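Local coordinates for PbSGBP-B lipoprotein (Prevotella bryantii B14, PDB 6D2Y), which probably binds polysaccharide as a lipoprotein encoded in a polysaccharide utilization locus, and carries a magnesium ion in its beta-sandwich architecture, at residues W274-S279 with N425-K430; V266-N271 with W325-M330; R371-P376 with F402-D407; L318-A323 with T446-I451. All blocks are in the same frame, centred on the assembly; numbering follows the deposited sequence.

Interaction 1. Residues W274-S279 with N425-K430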
loop_
_atom_site.group_PDB
_atom_site.type_symbol
_atom_site.label_atom_id
_atom_site.label_comp_id
_atom_site.label_asym_id
_atom_site.label_seq_id
_atom_site.Cartn_x
_atom_site.Cartn_y
_atom_site.Cartn_z
ATOM N N TRP A 274 8.410 -21.263 -19.286
ATOM C CA TRP A 274 7.472 -22.065 -18.511
ATOM C C TRP A 274 8.202 -23.156 -17.739
ATOM O O TRP A 274 8.947 -23.956 -18.313
ATOM C CB TRP A 274 6.422 -22.684 -19.440
ATOM C CG TRP A 274 5.294 -23.399 -18.733
ATOM C CD1 TRP A 274 5.401 -24.432 -17.843
ATOM C CD2 TRP A 274 3.889 -23.144 -18.876
ATOM N NE1 TRP A 274 4.157 -24.825 -17.418
ATOM C CE2 TRP A 274 3.211 -24.052 -18.038
ATOM C CE3 TRP A 274 3.141 -22.235 -19.630
ATOM C CZ2 TRP A 274 1.821 -24.077 -17.933
ATOM C CZ3 TRP A 274 1.761 -22.260 -19.523
ATOM C CH2 TRP A 274 1.115 -23.175 -18.682
ATOM N N ASN A 275 7.975 -23.177 -16.429
ATOM C CA ASN A 275 8.554 -24.176 -15.536
ATOM C C ASN A 275 7.606 -24.302 -14.349
ATOM O O ASN A 275 7.499 -23.373 -13.539
ATOM C CB ASN A 275 9.959 -23.765 -15.090
ATOM C CG ASN A 275 10.707 -24.887 -14.386
ATOM O OD1 ASN A 275 10.109 -25.858 -13.927
ATOM N ND2 ASN A 275 12.027 -24.743 -14.279
ATOM N N ASP A 276 6.905 -25.438 -14.256
ATOM C CA ASP A 276 5.929 -25.655 -13.189
ATOM C C ASP A 276 6.552 -25.730 -11.799
ATOM O O ASP A 276 5.805 -25.802 -10.812
ATOM C CB ASP A 276 5.120 -26.935 -13.444
ATOM C CG ASP A 276 4.527 -26.990 -14.840
ATOM O OD1 ASP A 276 4.539 -28.070 -15.460
ATOM O OD2 ASP A 276 4.058 -25.922 -15.315
ATOM N N GLU A 277 7.884 -25.722 -11.695
ATOM C CA GLU A 277 8.517 -25.647 -10.387
ATOM C C GLU A 277 8.182 -24.351 -9.661
ATOM O O GLU A 277 8.315 -24.290 -8.435
ATOM C CB GLU A 277 10.034 -25.781 -10.515
ATOM C CG GLU A 277 10.523 -27.185 -10.824
ATOM C CD GLU A 277 10.528 -28.078 -9.599
ATOM O OE1 GLU A 277 10.705 -27.551 -8.479
ATOM O OE2 GLU A 277 10.368 -29.308 -9.754
ATOM N N PHE A 278 7.759 -23.317 -10.385
ATOM C CA PHE A 278 7.413 -22.025 -9.803
ATOM C C PHE A 278 5.922 -21.732 -9.928
ATOM O O PHE A 278 5.515 -20.606 -10.219
ATOM C CB PHE A 278 8.229 -20.907 -10.444
ATOM C CG PHE A 278 9.652 -21.288 -10.746
ATOM C CD1 PHE A 278 10.591 -21.341 -9.729
ATOM C CD2 PHE A 278 10.058 -21.561 -12.042
ATOM C CE1 PHE A 278 11.906 -21.684 -9.994
ATOM C CE2 PHE A 278 11.371 -21.901 -12.316
ATOM C CZ PHE A 278 12.297 -21.962 -11.290
ATOM N N SER A 279 5.089 -22.745 -9.712
ATOM C CA SER A 279 3.640 -22.596 -9.786
ATOM C C SER A 279 3.012 -23.117 -8.501
ATOM O O SER A 279 3.185 -24.289 -8.154
ATOM C CB SER A 279 3.070 -23.342 -10.996
ATOM O OG SER A 279 1.652 -23.309 -10.989
ATOM N N ASN A 425 -3.970 -18.998 -8.608
ATOM C CA ASN A 425 -2.695 -19.474 -9.124
ATOM C C ASN A 425 -1.635 -18.404 -8.908
ATOM O O ASN A 425 -1.890 -17.214 -9.115
ATOM C CB ASN A 425 -2.784 -19.814 -10.614
ATOM C CG ASN A 425 -3.145 -21.260 -10.863
ATOM O OD1 ASN A 425 -3.744 -21.916 -10.012
ATOM N ND2 ASN A 425 -2.782 -21.767 -12.036
ATOM N N ILE A 426 -0.452 -18.833 -8.478
ATOM C CA ILE A 426 0.727 -17.974 -8.398
ATOM C C ILE A 426 1.800 -18.635 -9.249
ATOM O O ILE A 426 2.297 -19.714 -8.904
ATOM C CB ILE A 426 1.206 -17.769 -6.955
ATOM C CG1 ILE A 426 0.051 -17.283 -6.074
ATOM C CG2 ILE A 426 2.376 -16.795 -6.921
ATOM C CD1 ILE A 426 0.487 -16.553 -4.827
ATOM N N PHE A 427 2.155 -17.993 -10.361
ATOM C CA PHE A 427 3.042 -18.578 -11.359
ATOM C C PHE A 427 4.105 -17.560 -11.740
ATOM O O PHE A 427 3.782 -16.472 -12.230
ATOM C CB PHE A 427 2.249 -19.023 -12.593
ATOM C CG PHE A 427 2.960 -20.038 -13.446
ATOM C CD1 PHE A 427 4.203 -20.529 -13.084
ATOM C CD2 PHE A 427 2.382 -20.499 -14.618
ATOM C CE1 PHE A 427 4.855 -21.459 -13.872
ATOM C CE2 PHE A 427 3.029 -21.429 -15.410
ATOM C CZ PHE A 427 4.267 -21.909 -15.037
ATOM N N LEU A 428 5.368 -17.916 -11.515
ATOM C CA LEU A 428 6.507 -17.114 -11.951
ATOM C C LEU A 428 6.804 -17.474 -13.399
ATOM O O LEU A 428 7.435 -18.495 -13.678
ATOM C CB LEU A 428 7.720 -17.380 -11.069
ATOM C CG LEU A 428 7.977 -16.556 -9.810
ATOM C CD1 LEU A 428 6.719 -16.377 -8.978
ATOM C CD2 LEU A 428 9.055 -17.252 -9.000
ATOM N N ILE A 429 6.351 -16.641 -14.331
ATOM C CA ILE A 429 6.491 -16.960 -15.746
ATOM C C ILE A 429 6.338 -15.679 -16.553
ATOM O O ILE A 429 5.544 -14.800 -16.209
ATOM C CB ILE A 429 5.464 -18.035 -16.178
ATOM C CG1 ILE A 429 5.652 -18.407 -17.650
ATOM C CG2 ILE A 429 4.044 -17.558 -15.918
ATOM C CD1 ILE A 429 4.731 -19.503 -18.114
ATOM N N LYS A 430 7.119 -15.579 -17.625
ATOM C CA LYS A 430 6.947 -14.548 -18.639
ATOM C C LYS A 430 6.157 -15.156 -19.793
ATOM O O LYS A 430 6.650 -16.049 -20.488
ATOM C CB LYS A 430 8.293 -14.008 -19.114
ATOM C CG LYS A 430 8.185 -13.059 -20.294
ATOM C CD LYS A 430 9.404 -13.146 -21.195
ATOM C CE LYS A 430 9.399 -12.033 -22.226
ATOM N NZ LYS A 430 10.759 -11.493 -22.493
HETATM O O HOH W 1 8.045 -20.652 -15.432
#

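Interaction 2. Residues V266-N271 with W325-M330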
loop_
_atom_site.group_PDB
_atom_site.type_symbol
_atom_site.label_atom_id
_atom_site.label_comp_id
_atom_site.label_asym_id
_atom_site.label_seq_id
_atom_site.Cartn_x
_atom_site.Cartn_y
_atom_site.Cartn_z
ATOM N N VAL A 266 17.607 -24.609 -8.107
ATOM C CA VAL A 266 16.627 -24.754 -9.180
ATOM C C VAL A 266 16.707 -23.512 -10.060
ATOM O O VAL A 266 16.374 -22.407 -9.625
ATOM C CB VAL A 266 15.212 -24.955 -8.627
ATOM C CG1 VAL A 266 14.256 -25.333 -9.747
ATOM C CG2 VAL A 266 15.221 -26.021 -7.546
ATOM N N THR A 267 17.138 -23.694 -11.305
ATOM C CA THR A 267 17.442 -22.569 -12.178
ATOM C C THR A 267 16.179 -22.032 -12.840
ATOM O O THR A 267 15.352 -22.798 -13.347
ATOM C CB THR A 267 18.460 -22.983 -13.240
ATOM O OG1 THR A 267 19.703 -23.301 -12.604
ATOM C CG2 THR A 267 18.689 -21.859 -14.241
HETATM N N MSE A 268 16.088 -20.706 -12.900
HETATM C CA MSE A 268 14.989 -20.018 -13.550
HETATM C C MSE A 268 15.628 -19.342 -14.731
HETATM O O MSE A 268 16.616 -18.599 -14.540
HETATM C CB MSE A 268 14.390 -18.980 -12.611
HETATM C CG MSE A 268 13.862 -17.780 -13.386
HETATM SE SE MSE A 268 12.079 -18.201 -14.112
HETATM C CE MSE A 268 11.001 -17.312 -12.724
ATOM N N ALA A 269 15.112 -19.567 -15.936
ATOM C CA ALA A 269 15.701 -18.985 -17.133
ATOM C C ALA A 269 15.482 -17.476 -17.173
ATOM O O ALA A 269 14.521 -16.947 -16.607
ATOM C CB ALA A 269 15.119 -19.631 -18.389
ATOM N N ALA A 270 16.397 -16.781 -17.855
ATOM C CA ALA A 270 16.311 -15.327 -17.952
ATOM C C ALA A 270 15.077 -14.884 -18.728
ATOM O O ALA A 270 14.505 -13.830 -18.426
ATOM C CB ALA A 270 17.575 -14.769 -18.604
ATOM N N ASN A 271 14.654 -15.663 -19.721
ATOM C CA ASN A 271 13.465 -15.336 -20.495
ATOM C C ASN A 271 12.172 -15.769 -19.807
ATOM O O ASN A 271 11.102 -15.671 -20.416
ATOM C CB ASN A 271 13.554 -15.967 -21.889
ATOM C CG ASN A 271 13.405 -17.477 -21.861
ATOM O OD1 ASN A 271 13.689 -18.126 -20.854
ATOM N ND2 ASN A 271 12.958 -18.047 -22.975
ATOM N N TRP A 325 15.703 -13.216 -6.644
ATOM C CA TRP A 325 14.679 -13.377 -7.670
ATOM C C TRP A 325 14.868 -12.265 -8.692
ATOM O O TRP A 325 14.559 -11.101 -8.415
ATOM C CB TRP A 325 13.285 -13.331 -7.047
ATOM C CG TRP A 325 12.161 -13.346 -8.036
ATOM C CD1 TRP A 325 12.135 -13.983 -9.242
ATOM C CD2 TRP A 325 10.894 -12.693 -7.898
ATOM N NE1 TRP A 325 10.928 -13.765 -9.866
ATOM C CE2 TRP A 325 10.149 -12.978 -9.060
ATOM C CE3 TRP A 325 10.318 -11.895 -6.905
ATOM C CZ2 TRP A 325 8.858 -12.492 -9.257
ATOM C CZ3 TRP A 325 9.035 -11.415 -7.103
ATOM C CH2 TRP A 325 8.320 -11.716 -8.268
ATOM N N GLY A 326 15.376 -12.621 -9.868
ATOM C CA GLY A 326 15.716 -11.622 -10.860
ATOM C C GLY A 326 15.109 -11.854 -12.228
ATOM O O GLY A 326 15.369 -11.087 -13.160
ATOM N N ALA A 327 14.305 -12.902 -12.374
ATOM C CA ALA A 327 13.663 -13.163 -13.654
ATOM C C ALA A 327 12.330 -13.851 -13.411
ATOM O O ALA A 327 12.092 -14.436 -12.353
ATOM C CB ALA A 327 14.548 -14.017 -14.570
ATOM N N GLY A 328 11.461 -13.771 -14.410
ATOM C CA GLY A 328 10.189 -14.442 -14.349
ATOM C C GLY A 328 9.181 -13.689 -13.519
ATOM O O GLY A 328 9.167 -13.764 -12.285
ATOM N N PRO A 329 8.314 -12.941 -14.191
ATOM C CA PRO A 329 7.330 -12.132 -13.470
ATOM C C PRO A 329 6.319 -13.006 -12.747
ATOM O O PRO A 329 5.883 -14.041 -13.256
ATOM C CB PRO A 329 6.666 -11.311 -14.580
ATOM C CG PRO A 329 7.580 -11.416 -15.769
ATOM C CD PRO A 329 8.213 -12.768 -15.649
HETATM N N MSE A 330 5.858 -12.555 -11.609
HETATM C CA MSE A 330 4.927 -13.271 -10.826
HETATM C C MSE A 330 3.544 -12.961 -11.193
HETATM O O MSE A 330 3.041 -11.941 -10.845
HETATM C CB MSE A 330 5.121 -12.884 -9.378
HETATM C CG MSE A 330 4.293 -13.710 -8.417
HETATM SE SE MSE A 330 4.272 -13.278 -6.544
HETATM C CE MSE A 330 6.000 -13.840 -6.023
#

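Interaction 3. Residues R371-P376 with F402-D407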
loop_
_atom_site.group_PDB
_atom_site.type_symbol
_atom_site.label_atom_id
_atom_site.label_comp_id
_atom_site.label_asym_id
_atom_site.label_seq_id
_atom_site.Cartn_x
_atom_site.Cartn_y
_atom_site.Cartn_z
ATOM N N ARG A 371 -5.046 -10.438 -14.636
ATOM C CA ARG A 371 -4.301 -10.967 -13.504
ATOM C C ARG A 371 -3.197 -9.982 -13.152
ATOM O O ARG A 371 -2.736 -9.215 -14.001
ATOM C CB ARG A 371 -3.721 -12.358 -13.800
ATOM C CG ARG A 371 -2.331 -12.366 -14.419
ATOM C CD ARG A 371 -2.356 -11.947 -15.883
ATOM N NE ARG A 371 -3.406 -12.624 -16.640
ATOM C CZ ARG A 371 -3.279 -13.832 -17.180
ATOM N NH1 ARG A 371 -2.145 -14.506 -17.045
ATOM N NH2 ARG A 371 -4.288 -14.368 -17.855
ATOM N N ALA A 372 -2.794 -9.999 -11.886
ATOM C CA ALA A 372 -1.721 -9.130 -11.427
ATOM C C ALA A 372 -0.369 -9.754 -11.741
ATOM O O ALA A 372 -0.189 -10.970 -11.635
ATOM C CB ALA A 372 -1.840 -8.872 -9.927
ATOM N N ILE A 373 0.580 -8.914 -12.141
ATOM C CA ILE A 373 1.933 -9.347 -12.469
ATOM C C ILE A 373 2.902 -8.526 -11.628
ATOM O O ILE A 373 3.085 -7.325 -11.871
ATOM C CB ILE A 373 2.236 -9.215 -13.967
ATOM C CG1 ILE A 373 1.052 -9.722 -14.795
ATOM C CG2 ILE A 373 3.495 -9.984 -14.316
ATOM C CD1 ILE A 373 1.379 -9.991 -16.254
ATOM N N TYR A 374 3.519 -9.171 -10.641
ATOM C CA TYR A 374 4.422 -8.521 -9.701
ATOM C C TYR A 374 5.863 -8.821 -10.090
ATOM O O TYR A 374 6.234 -9.988 -10.266
ATOM C CB TYR A 374 4.142 -8.998 -8.275
ATOM C CG TYR A 374 5.023 -8.389 -7.203
ATOM C CD1 TYR A 374 5.117 -7.016 -7.043
ATOM C CD2 TYR A 374 5.748 -9.195 -6.340
ATOM C CE1 TYR A 374 5.919 -6.464 -6.056
ATOM C CE2 TYR A 374 6.546 -8.659 -5.351
ATOM C CZ TYR A 374 6.631 -7.296 -5.213
ATOM O OH TYR A 374 7.431 -6.763 -4.229
HETATM N N MSE A 375 6.668 -7.774 -10.227
HETATM C CA MSE A 375 8.046 -7.951 -10.665
HETATM C C MSE A 375 8.966 -6.873 -10.097
HETATM O O MSE A 375 9.405 -5.984 -10.828
HETATM C CB MSE A 375 8.145 -7.923 -12.195
HETATM C CG MSE A 375 7.324 -6.823 -12.881
HETATM SE SE MSE A 375 6.759 -7.239 -14.694
HETATM C CE MSE A 375 8.467 -7.869 -15.355
ATOM N N PRO A 376 9.279 -6.945 -8.800
ATOM C CA PRO A 376 10.174 -5.937 -8.209
ATOM C C PRO A 376 11.603 -6.026 -8.714
ATOM O O PRO A 376 12.380 -5.089 -8.485
ATOM C CB PRO A 376 10.095 -6.237 -6.709
ATOM C CG PRO A 376 9.782 -7.691 -6.642
ATOM C CD PRO A 376 8.896 -7.984 -7.829
ATOM N N PHE A 402 -5.221 -6.104 -11.046
ATOM C CA PHE A 402 -5.301 -7.368 -11.767
ATOM C C PHE A 402 -5.853 -7.121 -13.165
ATOM O O PHE A 402 -6.846 -7.738 -13.561
ATOM C CB PHE A 402 -6.185 -8.368 -11.017
ATOM C CG PHE A 402 -5.531 -8.986 -9.811
ATOM C CD1 PHE A 402 -5.160 -8.205 -8.727
ATOM C CD2 PHE A 402 -5.307 -10.350 -9.754
ATOM C CE1 PHE A 402 -4.565 -8.773 -7.615
ATOM C CE2 PHE A 402 -4.716 -10.923 -8.644
ATOM C CZ PHE A 402 -4.344 -10.134 -7.573
ATOM N N ASN A 403 -5.226 -6.215 -13.917
ATOM C CA ASN A 403 -5.739 -5.771 -15.207
ATOM C C ASN A 403 -4.731 -5.997 -16.329
ATOM O O ASN A 403 -4.726 -5.270 -17.324
ATOM C CB ASN A 403 -6.145 -4.299 -15.147
ATOM C CG ASN A 403 -5.045 -3.409 -14.599
ATOM O OD1 ASN A 403 -4.036 -3.176 -15.258
ATOM N ND2 ASN A 403 -5.234 -2.910 -13.384
ATOM N N LEU A 404 -3.869 -6.996 -16.181
ATOM C CA LEU A 404 -2.944 -7.392 -17.231
ATOM C C LEU A 404 -3.267 -8.814 -17.670
ATOM O O LEU A 404 -4.051 -9.523 -17.035
ATOM C CB LEU A 404 -1.487 -7.285 -16.763
ATOM C CG LEU A 404 -0.864 -5.886 -16.724
ATOM C CD1 LEU A 404 -1.329 -5.101 -15.506
ATOM C CD2 LEU A 404 0.654 -5.961 -16.759
ATOM N N GLU A 405 -2.657 -9.231 -18.772
ATOM C CA GLU A 405 -2.868 -10.559 -19.322
ATOM C C GLU A 405 -1.514 -11.238 -19.513
ATOM O O GLU A 405 -0.464 -10.590 -19.486
ATOM C CB GLU A 405 -3.682 -10.481 -20.636
ATOM C CG GLU A 405 -3.663 -11.710 -21.519
ATOM C CD GLU A 405 -4.902 -12.568 -21.327
ATOM O OE1 GLU A 405 -5.824 -12.123 -20.622
ATOM O OE2 GLU A 405 -4.961 -13.690 -21.869
ATOM N N PHE A 406 -1.534 -12.502 -19.814
ATOM C CA PHE A 406 -0.390 -13.335 -19.785
ATOM C C PHE A 406 0.767 -12.812 -20.537
ATOM O O PHE A 406 1.874 -13.155 -20.257
ATOM C CB PHE A 406 -0.847 -14.638 -20.384
ATOM C CG PHE A 406 0.138 -15.717 -20.366
ATOM C CD1 PHE A 406 0.512 -16.299 -19.209
ATOM C CD2 PHE A 406 0.615 -16.207 -21.509
ATOM C CE1 PHE A 406 1.386 -17.330 -19.216
ATOM C CE2 PHE A 406 1.492 -17.225 -21.528
ATOM C CZ PHE A 406 1.883 -17.790 -20.377
ATOM N N ASP A 407 0.527 -12.091 -21.589
ATOM C CA ASP A 407 1.600 -11.494 -22.374
ATOM C C ASP A 407 2.060 -10.142 -21.842
ATOM O O ASP A 407 3.054 -9.604 -22.341
ATOM C CB ASP A 407 1.169 -11.339 -23.838
ATOM C CG ASP A 407 -0.100 -10.520 -23.991
ATOM O OD1 ASP A 407 -0.702 -10.146 -22.962
ATOM O OD2 ASP A 407 -0.496 -10.249 -25.146
#

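Interaction 4. Residues L318-A323 with T446-I451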
loop_
_atom_site.group_PDB
_atom_site.type_symbol
_atom_site.label_atom_id
_atom_site.label_comp_id
_atom_site.label_asym_id
_atom_site.label_seq_id
_atom_site.Cartn_x
_atom_site.Cartn_y
_atom_site.Cartn_z
ATOM N N LEU A 318 9.449 -13.769 1.904
ATOM C CA LEU A 318 10.868 -13.859 2.215
ATOM C C LEU A 318 11.608 -14.360 0.988
ATOM O O LEU A 318 11.249 -15.398 0.420
ATOM C CB LEU A 318 11.124 -14.795 3.406
ATOM C CG LEU A 318 12.419 -14.612 4.211
ATOM C CD1 LEU A 318 12.374 -15.442 5.478
ATOM C CD2 LEU A 318 13.664 -14.970 3.413
ATOM N N ILE A 319 12.639 -13.623 0.585
ATOM C CA ILE A 319 13.582 -14.072 -0.436
ATOM C C ILE A 319 14.978 -14.050 0.172
ATOM O O ILE A 319 15.484 -12.971 0.512
ATOM C CB ILE A 319 13.523 -13.196 -1.695
ATOM C CG1 ILE A 319 12.141 -13.264 -2.345
ATOM C CG2 ILE A 319 14.594 -13.624 -2.685
ATOM C CD1 ILE A 319 12.068 -12.511 -3.653
ATOM N N PRO A 320 15.630 -15.201 0.334
ATOM C CA PRO A 320 16.984 -15.205 0.897
ATOM C C PRO A 320 17.954 -14.423 0.024
ATOM O O PRO A 320 17.826 -14.375 -1.201
ATOM C CB PRO A 320 17.346 -16.695 0.941
ATOM C CG PRO A 320 16.032 -17.404 0.950
ATOM C CD PRO A 320 15.117 -16.563 0.114
ATOM N N ALA A 321 18.935 -13.797 0.679
ATOM C CA ALA A 321 19.931 -13.018 -0.049
ATOM C C ALA A 321 20.735 -13.886 -1.009
ATOM O O ALA A 321 21.147 -13.413 -2.073
ATOM C CB ALA A 321 20.865 -12.308 0.934
ATOM N N ASP A 322 20.966 -15.150 -0.657
ATOM C CA ASP A 322 21.693 -16.068 -1.525
ATOM C C ASP A 322 20.810 -16.707 -2.590
ATOM O O ASP A 322 21.295 -17.551 -3.350
ATOM C CB ASP A 322 22.367 -17.163 -0.689
ATOM C CG ASP A 322 21.406 -17.848 0.265
ATOM O OD1 ASP A 322 20.402 -18.425 -0.203
ATOM O OD2 ASP A 322 21.660 -17.819 1.486
ATOM N N ALA A 323 19.533 -16.331 -2.666
ATOM C CA ALA A 323 18.595 -16.918 -3.616
ATOM C C ALA A 323 17.728 -15.811 -4.219
ATOM O O ALA A 323 16.502 -15.828 -4.146
ATOM C CB ALA A 323 17.741 -17.991 -2.944
ATOM N N THR A 446 18.400 -18.545 -9.343
ATOM C CA THR A 446 17.856 -19.700 -8.633
ATOM C C THR A 446 17.049 -19.141 -7.470
ATOM O O THR A 446 17.517 -19.124 -6.323
ATOM C CB THR A 446 18.960 -20.640 -8.150
ATOM O OG1 THR A 446 19.887 -19.912 -7.333
ATOM C CG2 THR A 446 19.702 -21.250 -9.332
ATOM N N PRO A 447 15.835 -18.666 -7.729
ATOM C CA PRO A 447 15.101 -17.920 -6.706
ATOM C C PRO A 447 14.400 -18.825 -5.707
ATOM O O PRO A 447 13.936 -19.920 -6.032
ATOM C CB PRO A 447 14.084 -17.122 -7.527
ATOM C CG PRO A 447 13.801 -18.008 -8.695
ATOM C CD PRO A 447 15.081 -18.758 -8.993
ATOM N N ILE A 448 14.342 -18.344 -4.469
ATOM C CA ILE A 448 13.576 -18.966 -3.396
ATOM C C ILE A 448 12.632 -17.907 -2.849
ATOM O O ILE A 448 13.081 -16.874 -2.335
ATOM C CB ILE A 448 14.476 -19.522 -2.283
ATOM C CG1 ILE A 448 15.217 -20.772 -2.766
ATOM C CG2 ILE A 448 13.647 -19.833 -1.042
ATOM C CD1 ILE A 448 15.878 -21.568 -1.651
ATOM N N ILE A 449 11.333 -18.153 -2.969
ATOM C CA ILE A 449 10.308 -17.216 -2.526
ATOM C C ILE A 449 9.425 -17.936 -1.524
ATOM O O ILE A 449 8.689 -18.865 -1.883
ATOM C CB ILE A 449 9.478 -16.667 -3.692
ATOM C CG1 ILE A 449 10.353 -15.829 -4.620
ATOM C CG2 ILE A 449 8.287 -15.876 -3.169
ATOM C CD1 ILE A 449 9.721 -15.553 -5.960
ATOM N N LYS A 450 9.496 -17.514 -0.270
ATOM C CA LYS A 450 8.652 -18.051 0.781
ATOM C C LYS A 450 7.500 -17.089 1.026
ATOM O O LYS A 450 7.714 -15.886 1.185
ATOM C CB LYS A 450 9.461 -18.291 2.053
ATOM C CG LYS A 450 10.636 -19.224 1.817
ATOM C CD LYS A 450 11.405 -19.529 3.091
ATOM C CE LYS A 450 12.539 -20.505 2.808
ATOM N NZ LYS A 450 13.397 -20.717 4.003
ATOM N N ILE A 451 6.284 -17.618 1.033
ATOM C CA ILE A 451 5.079 -16.810 1.132
ATOM C C ILE A 451 4.254 -17.317 2.302
ATOM O O ILE A 451 4.143 -18.529 2.520
ATOM C CB ILE A 451 4.271 -16.854 -0.184
ATOM C CG1 ILE A 451 5.036 -16.136 -1.293
ATOM C CG2 ILE A 451 2.891 -16.241 -0.005
ATOM C CD1 ILE A 451 4.474 -16.361 -2.681
#

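Interaction 1. Residues W274-S279 with N425-K430
Ile426 O meets Ser279 CA at 3.3 Å, a CA-H...O contact that brings the two backbones together where strand 279-282 begins. At the next residue, Phe427 forms an antiparallel non-hydrogen-bonded pair with Ser279, and its side chain has the largest share of the contact. CG is anti to the backbone N (chi1 -160°), and the ring beyond it reaches the 274-279 segment. Its CE2-CZ edge drives into the face of Trp274: CE2 of Phe427 lies 3.7 Å from CE2 of Trp274, and the planes are 83° apart, a T-shaped stack. Ser279 CB covers one face of the Phe427 ring and Ile429 CG2 the opposite one. Two backbone oxygens line its rim close to the ring plane, Phe278 O at 3.2 Å from Phe427 CD1 and Asn275 O at 3.3 Å from Phe427 CE1. Leu428 then sends its N-H almost straight to Phe278 O (N to O 3.0 Å, 167° at the hydrogen), while its CB packs 3.6 Å from Phe278 CB. A water bridges Leu428 O and, by a weak bond, Asn275 N. Ile429 ends the contact by reaching CD1 to within 3.5 Å of Trp274 CE3. An Asx turn at Asn275, whose OD1 accepts from Glu277 N, shapes this loop as it enters an edge strand of an antiparallel beta-sandwich sheet.

Interaction 2. Residues V266-N271 with W325-M330
Two bends put the tip of Met268, a selenomethionine here, against the backbone of Ala327 and Gly328: chi2 of 81° swings SE round, and chi3 of 99° then turns CE inward. The methyl does the touching. Met268 CE lies 3.1 Å from Ala327 O and 3.4 Å from Gly328 CA, the latter closer than carbons usually pack. Gly328 has no side chain, so CE can settle directly beside its CA. Further back, Met268 CG rests 4.0 Å from Ala327 CB. That alanine methyl points at the 266-271 segment and sits close to two successive carbonyls, with Ala269 O 3.6 Å and Ala270 O 3.9 Å from Ala327 CB.

The 325-330 loop that receives the methionine is bonded within itself by Trp325. Its NE1 donates to Gly328 O at 3.0 Å, with that oxygen close to the indole plane and an angle of 139° at the hydrogen, and also makes a weak bond to Ala327 O at 2.8 Å. Ala327 O is therefore approached both by the indole N-H and by the selenomethionine methyl. Beyond the two segments, Met268 also packs on Leu428 and Pro447, while the backbones of Met268 and Ala270 bond to Cys445 and Gly442.

Across the contact, then, cohesion is van der Waals packing: Met268 CG against Ala327 CB, and methyl groups set against carbonyl oxygens and a glycine CA. Its strength should depend on close shape fit. The indole N-H, shared between Gly328 O and, weakly, Ala327 O, would satisfy both oxygens inside the loop.

Interaction 3. Residues R371-P376 with F402-D407
Ala372 CB sits squarely over the centre of the Phe402 ring, 3.4 Å from its centroid and only 5° off the ring normal, a close CH-pi contact. Next to it the backbones form a single antiparallel bridge: Arg371 N donates to Leu404 O at 2.8 Å, and Leu404 N returns a weak bond to Arg371 O at 3.3 Å. From there the Arg371 side chain bends toward the other segment. Its CG lies between the backbone N and the carbonyl carbon (chi1 90°), and further bends carry the guanidinium over the Glu405-Phe406 peptide, one face turned to it. Phe406 N stands over the middle of that group, 3.4 Å from Arg371 CZ, with Glu405 C nearer the rim, and Arg371 NH1 approaches the Phe406 ring at its edge. Glu405 OE1 is 3.9 Å from Arg371 NH2, a long salt bridge with the oxygen well out of the guanidinium plane. Alongside, Ile373 CD1 packs 4.0 Å from Leu404 CB.

The guanidinium N-H groups bond outside the two segments: NE to Trp369 O, NH2 to Phe363 O and NH1 to Gln331 OE1, while Glu405 OE2 has Tyr433 OH. The buried guanidinium is thus fixed in its rotation by carbonyl and amide oxygens round its rim. Its face serves as a packing surface for a peptide, and Glu405 probably offers charge compensation without directed bonding.

Interaction 4. Residues L318-A323 with T446-I451
Ile319 lays its side chain against the other segment atom by atom. Its CB is 3.8 Å from Ile448 O, and both branches stay near that oxygen: CG2, anti to the backbone N, at 3.6 Å from Ile448 O, and CG1, set beside the backbone N by a chi1 of -62°, at 3.7 Å from it. The chain then runs on to CD1, 3.9 Å from Ile449 CG1, so that Ile319 and Ile449 lie side by side, pointing the same way. Ile448 O also takes a CA-H...O contact from Ile319 CA.

The side chain of Ile448 itself meets the turn that ends the 318-323 segment. Its CB is 3.7 Å from Ala323 CB, while its CG2 goes to the proline ring, 3.8 Å from Pro320 CD, the two side chains crossing at about a right angle. Ile448 N reaches Ala323 O in a weak bond.

At the other end the backbones pair properly. Leu318 and Lys450 exchange two hydrogen bonds, Leu318 N to Lys450 O and Lys450 N to Leu318 O, both 2.8 Å. Their side chains share one face, where the extended lysine runs on to Thr252 OG1.

Pro320 to Ala323 is a type I turn, closed by Ala323 N to Pro320 O. Here strand 311-318 leaves an antiparallel sheet of the beta sandwich beside strand 449-458, which goes on to the magnesium ligand Asp452.

Overall arrangement
All four interactions fall within the range of the C-terminal xyloglucan-binding family. Interactions 1 and 3 reach the same four-strand sheet, at its two outermost strands, 279-282 and 372-374, with centres 13 Å apart. Interaction 4 belongs to a second sheet of the same domain, containing strands 311-318 and 449-458, and Leu428 meets Ile449 between the two. Interaction 2 lies 9 Å from interaction 1 and 12 Å from interaction 4, centre to centre, touching both, and Trp325 packs on Ile449 and Pro376. Along the chain, interactions 1, 2 and 4 interleave, whereas interaction 3 is nested inside the loops closed by 1 and 4. This is consistent with sequence-distant loops packing together at one beta-sandwich domain.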